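Local coordinates for putative carbohydrate binding protein (PDB 3QEC) that is of unproven function but probably binds carbohydrate, including sulfated polymers such as heparin, and may act in carbohydrate transport or biofilm formation, at residues 58-63 against 110-115; 33-38 against 126-131. All coordinates share one frame; numbering follows the deposited sequence.

Interaction 1: 58-63 against 110-115; sequences AYYAKF and YISSEL
Tyr-60 leans from helix 54-63 against Tyr-110 and Ser-112, two residues apart on strand 107-120, and makes all the contacts between the segments. The dense part is its meeting with Tyr-110: Tyr-60 CD2 lies 3.6 Å from Tyr-110 CG, over one face of the Tyr-110 ring and offset toward its rim. The rings are oblique, planes at 59° and centroids 5.1 Å apart, and the two side chains run alongside one another, pointing opposite ways. Tyr-60 CE2 also reaches Tyr-110 CB, at 3.6 Å. In this way a short helix packs on an antiparallel four-stranded sheet, with Thr-133 of neighbouring strand 125-138 touching both tyrosines. Toward Ser-112 the contact thins. With chi1 at -168° the hydroxyl of Ser-112 extends opposite its backbone N, which carries OG to within 3.4 Å of Tyr-60 CE1; no hydrogen bond joins the two residues, and OG is bonded to Thr-133 OG1. All three touching residues stay partly exposed, as befits a surface contact and not core packing. Tyr-60 OH passes Ser-112 CB at 3.7 Å and is hydrogen-bonded to Glu-50 OE2 on strand 46-51, which helps to hold the phenol's far end.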
loop_
_atom_site.group_PDB
_atom_site.type_symbol
_atom_site.label_atom_id
_atom_site.label_comp_id
_atom_site.label_asym_id
_atom_site.label_seq_id
_atom_site.Cartn_x
_atom_site.Cartn_y
_atom_site.Cartn_z
ATOM N N ALA A 58 -12.467 -0.751 4.605
ATOM C CA ALA A 58 -13.508 -0.967 3.594
ATOM C C ALA A 58 -12.936 -0.761 2.171
ATOM O O ALA A 58 -13.239 -1.543 1.263
ATOM C CB ALA A 58 -14.672 -0.024 3.845
ATOM N N TYR A 59 -12.079 0.266 1.994
ATOM C CA TYR A 59 -11.460 0.559 0.698
ATOM C C TYR A 59 -10.483 -0.561 0.294
ATOM O O TYR A 59 -10.642 -1.148 -0.783
ATOM C CB TYR A 59 -10.746 1.926 0.729
ATOM C CG TYR A 59 -10.169 2.327 -0.610
ATOM C CD1 TYR A 59 -10.945 2.997 -1.556
ATOM C CD2 TYR A 59 -8.854 2.005 -0.951
ATOM C CE1 TYR A 59 -10.419 3.361 -2.799
ATOM C CE2 TYR A 59 -8.329 2.336 -2.202
ATOM C CZ TYR A 59 -9.105 3.035 -3.112
ATOM O OH TYR A 59 -8.571 3.362 -4.334
ATOM N N TYR A 60 -9.502 -0.875 1.175
ATOM C CA TYR A 60 -8.475 -1.883 0.918
ATOM C C TYR A 60 -9.042 -3.318 0.802
ATOM O O TYR A 60 -8.435 -4.145 0.116
ATOM C CB TYR A 60 -7.345 -1.789 1.950
ATOM C CG TYR A 60 -6.466 -0.572 1.717
ATOM C CD1 TYR A 60 -5.915 -0.314 0.466
ATOM C CD2 TYR A 60 -6.158 0.301 2.754
ATOM C CE1 TYR A 60 -5.110 0.800 0.247
ATOM C CE2 TYR A 60 -5.335 1.408 2.550
ATOM C CZ TYR A 60 -4.816 1.654 1.292
ATOM O OH TYR A 60 -4.003 2.738 1.072
ATOM N N ALA A 61 -10.216 -3.601 1.392
ATOM C CA ALA A 61 -10.851 -4.908 1.225
ATOM C C ALA A 61 -11.216 -5.135 -0.246
ATOM O O ALA A 61 -10.975 -6.220 -0.774
ATOM C CB ALA A 61 -12.099 -5.014 2.094
ATOM N N LYS A 62 -11.755 -4.098 -0.920
ATOM C CA LYS A 62 -12.155 -4.226 -2.317
ATOM C C LYS A 62 -10.985 -3.934 -3.300
ATOM O O LYS A 62 -10.959 -4.566 -4.353
ATOM C CB LYS A 62 -13.383 -3.334 -2.634
ATOM N N PHE A 63 -10.017 -3.026 -2.976
ATOM C CA PHE A 63 -8.979 -2.673 -3.963
ATOM C C PHE A 63 -7.512 -2.801 -3.507
ATOM O O PHE A 63 -6.614 -2.510 -4.305
ATOM C CB PHE A 63 -9.196 -1.221 -4.456
ATOM C CG PHE A 63 -10.611 -0.902 -4.878
ATOM C CD1 PHE A 63 -11.103 -1.329 -6.112
ATOM C CD2 PHE A 63 -11.468 -0.212 -4.025
ATOM C CE1 PHE A 63 -12.428 -1.064 -6.488
ATOM C CE2 PHE A 63 -12.793 0.046 -4.398
ATOM C CZ PHE A 63 -13.265 -0.380 -5.629
ATOM N N TYR A 110 -1.830 1.110 7.446
ATOM C CA TYR A 110 -1.891 0.379 6.187
ATOM C C TYR A 110 -0.685 0.830 5.412
ATOM O O TYR A 110 -0.444 2.036 5.312
ATOM C CB TYR A 110 -3.188 0.627 5.372
ATOM C CG TYR A 110 -4.393 -0.136 5.873
ATOM C CD1 TYR A 110 -4.404 -1.529 5.899
ATOM C CD2 TYR A 110 -5.527 0.532 6.327
ATOM C CE1 TYR A 110 -5.496 -2.232 6.404
ATOM C CE2 TYR A 110 -6.613 -0.162 6.860
ATOM C CZ TYR A 110 -6.604 -1.543 6.872
ATOM O OH TYR A 110 -7.691 -2.222 7.368
ATOM N N ILE A 111 0.121 -0.114 4.939
ATOM C CA ILE A 111 1.279 0.172 4.081
ATOM C C ILE A 111 0.876 -0.458 2.723
ATOM O O ILE A 111 0.471 -1.624 2.684
ATOM C CB ILE A 111 2.628 -0.271 4.705
ATOM C CG1 ILE A 111 3.840 0.266 3.904
ATOM C CG2 ILE A 111 2.692 -1.789 5.023
ATOM C CD1 ILE A 111 5.170 0.223 4.697
ATOM N N SER A 112 0.802 0.362 1.669
ATOM C CA SER A 112 0.227 -0.038 0.389
ATOM C C SER A 112 0.990 0.483 -0.831
ATOM O O SER A 112 1.469 1.620 -0.830
ATOM C CB SER A 112 -1.215 0.479 0.314
ATOM O OG SER A 112 -1.942 -0.079 -0.769
ATOM N N SER A 113 1.024 -0.338 -1.902
ATOM C CA SER A 113 1.669 -0.013 -3.178
ATOM C C SER A 113 0.957 -0.691 -4.362
ATOM O O SER A 113 0.094 -1.554 -4.163
ATOM C CB SER A 113 3.139 -0.418 -3.157
ATOM O OG SER A 113 3.854 0.238 -4.193
ATOM N N GLU A 114 1.310 -0.272 -5.588
ATOM C CA GLU A 114 0.800 -0.827 -6.837
ATOM C C GLU A 114 1.985 -1.101 -7.760
ATOM O O GLU A 114 2.751 -0.196 -8.091
ATOM C CB GLU A 114 -0.233 0.105 -7.491
ATOM C CG GLU A 114 -0.763 -0.389 -8.831
ATOM C CD GLU A 114 -2.097 0.167 -9.297
ATOM O OE1 GLU A 114 -2.758 0.898 -8.527
ATOM O OE2 GLU A 114 -2.508 -0.178 -10.426
ATOM N N LEU A 115 2.149 -2.362 -8.143
ATOM C CA LEU A 115 3.233 -2.786 -9.003
ATOM C C LEU A 115 2.676 -3.642 -10.141
ATOM O O LEU A 115 2.154 -4.732 -9.910
ATOM C CB LEU A 115 4.298 -3.535 -8.170
ATOM C CG LEU A 115 5.435 -4.232 -8.908
ATOM C CD1 LEU A 115 6.292 -3.240 -9.706
ATOM C CD2 LEU A 115 6.267 -5.027 -7.943
#

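Interaction 2: 33-38 against 126-131; sequences TSASGA and ITEGGT
One carboxylate, that of Glu-128, takes two hydrogen bonds from consecutive residues of a loop, one from a side chain and one from the backbone. Ser-34 OG donates a hydrogen bond to Glu-128 OE2 at 2.7 Å, while Ala-35 N donates to Glu-128 OE1 at 2.9 Å with an angle of 157° at the hydrogen. Both oxygens are met on their syn side; the amide uses the syn lone pair, whereas the hydroxyl sits 23° out of the carboxylate plane. Two grips on one flat group restrict its rotation, and the Ala-35 methyl lies beside the second of them, CB 3.4 Å from Glu-128 OE1. The glutamate chain bends at chi2 (-142°) on its way to the loop, passing Trp-117 and Ala-119 of strand 107-120. Ser-34 OG is shared: besides donating to the acid it accepts from Ser-36 N at 3.2 Å and from Ser-36 OG at 2.9 Å. Donation by the two Ser-36 groups probably polarises the hydroxyl toward the carboxylate. Gly-37 N closes the turn on Ser-34 O. Ser-34 thus opens a type I beta turn and an ST turn, in the connection between antiparallel strands 24-33 and 39-41 of a beta-hairpin.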
loop_
_atom_site.group_PDB
_atom_site.type_symbol
_atom_site.label_atom_id
_atom_site.label_comp_id
_atom_site.label_asym_id
_atom_site.label_seq_id
_atom_site.Cartn_x
_atom_site.Cartn_y
_atom_site.Cartn_z
ATOM N N THR A 33 5.136 -11.627 -7.695
ATOM C CA THR A 33 5.604 -12.771 -8.495
ATOM C C THR A 33 4.766 -12.926 -9.758
ATOM O O THR A 33 3.545 -12.867 -9.692
ATOM C CB THR A 33 5.559 -14.077 -7.659
ATOM O OG1 THR A 33 6.323 -13.919 -6.469
ATOM C CG2 THR A 33 6.079 -15.279 -8.413
ATOM N N SER A 34 5.413 -13.202 -10.890
ATOM C CA SER A 34 4.741 -13.459 -12.162
ATOM C C SER A 34 3.966 -14.791 -12.104
ATOM O O SER A 34 4.208 -15.612 -11.221
ATOM C CB SER A 34 5.768 -13.494 -13.287
ATOM O OG SER A 34 5.201 -14.001 -14.483
ATOM N N ALA A 35 3.068 -15.017 -13.070
ATOM C CA ALA A 35 2.306 -16.255 -13.207
ATOM C C ALA A 35 3.224 -17.419 -13.610
ATOM O O ALA A 35 2.868 -18.593 -13.420
ATOM C CB ALA A 35 1.214 -16.068 -14.241
ATOM N N SER A 36 4.390 -17.080 -14.191
ATOM C CA SER A 36 5.456 -17.995 -14.615
ATOM C C SER A 36 6.378 -18.385 -13.420
ATOM O O SER A 36 7.152 -19.336 -13.527
ATOM C CB SER A 36 6.285 -17.349 -15.716
ATOM O OG SER A 36 6.969 -16.221 -15.198
ATOM N N GLY A 37 6.267 -17.650 -12.313
ATOM C CA GLY A 37 7.061 -17.872 -11.115
ATOM C C GLY A 37 8.196 -16.880 -10.908
ATOM O O GLY A 37 8.788 -16.847 -9.827
ATOM N N ALA A 38 8.508 -16.055 -11.934
ATOM C CA ALA A 38 9.580 -15.056 -11.863
ATOM C C ALA A 38 9.235 -13.930 -10.900
ATOM O O ALA A 38 8.118 -13.426 -10.927
ATOM C CB ALA A 38 9.863 -14.488 -13.243
ATOM N N ILE A 126 0.099 -9.354 -21.864
ATOM C CA ILE A 126 -0.621 -9.595 -20.616
ATOM C C ILE A 126 -0.161 -8.561 -19.607
ATOM O O ILE A 126 1.027 -8.229 -19.589
ATOM C CB ILE A 126 -0.318 -11.057 -20.115
ATOM C CG1 ILE A 126 -0.486 -12.152 -21.206
ATOM C CG2 ILE A 126 -1.028 -11.427 -18.810
ATOM C CD1 ILE A 126 -1.889 -12.339 -21.871
ATOM N N THR A 127 -1.077 -8.052 -18.764
ATOM C CA THR A 127 -0.701 -7.138 -17.674
ATOM C C THR A 127 -0.658 -7.986 -16.402
ATOM O O THR A 127 -1.617 -8.710 -16.101
ATOM C CB THR A 127 -1.603 -5.903 -17.589
ATOM O OG1 THR A 127 -1.464 -5.180 -18.812
ATOM C CG2 THR A 127 -1.230 -4.994 -16.431
ATOM N N GLU A 128 0.496 -7.962 -15.724
ATOM C CA GLU A 128 0.734 -8.753 -14.522
ATOM C C GLU A 128 0.839 -7.845 -13.290
ATOM O O GLU A 128 1.016 -6.633 -13.422
ATOM C CB GLU A 128 2.001 -9.609 -14.696
ATOM C CG GLU A 128 1.875 -10.687 -15.757
ATOM C CD GLU A 128 2.546 -11.996 -15.401
ATOM O OE1 GLU A 128 1.974 -12.749 -14.585
ATOM O OE2 GLU A 128 3.641 -12.273 -15.937
ATOM N N GLY A 129 0.713 -8.441 -12.110
ATOM C CA GLY A 129 0.784 -7.722 -10.842
ATOM C C GLY A 129 -0.515 -7.036 -10.472
ATOM O O GLY A 129 -1.589 -7.394 -10.971
ATOM N N GLY A 130 -0.404 -6.058 -9.585
ATOM C CA GLY A 130 -1.539 -5.299 -9.076
ATOM C C GLY A 130 -1.220 -4.616 -7.766
ATOM O O GLY A 130 -0.074 -4.213 -7.537
ATOM N N THR A 131 -2.236 -4.480 -6.900
ATOM C CA THR A 131 -2.092 -3.815 -5.602
ATOM C C THR A 131 -1.721 -4.824 -4.520
ATOM O O THR A 131 -2.094 -6.005 -4.601
ATOM C CB THR A 131 -3.371 -3.032 -5.217
ATOM O OG1 THR A 131 -4.486 -3.922 -5.207
ATOM C CG2 THR A 131 -3.663 -1.869 -6.159
#

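How the interactions relate
The two contacts lie on different parts of one antiparallel sheet, their centres 17 Å apart, and meet through neighbouring strands 107-120 and 125-138. Leu-115 O and Gly-130 N, 2.9 Å apart, probably form one of the backbone hydrogen bonds between these strands. At the end of helix 54-63 the Thr-131 hydroxyl meets a carbonyl in a probable hydrogen bond, Phe-63 O to Thr-131 OG1 at 2.7 Å. The centre of interaction 1 lies about 5 Å from the centre of the chain, that of interaction 2 about 17 Å, where the sheet's outer strand is tied to a hairpin of the other sheet. Triethylene glycol near Tyr-110 and glycerol near Glu-128 probably come from crystallisation.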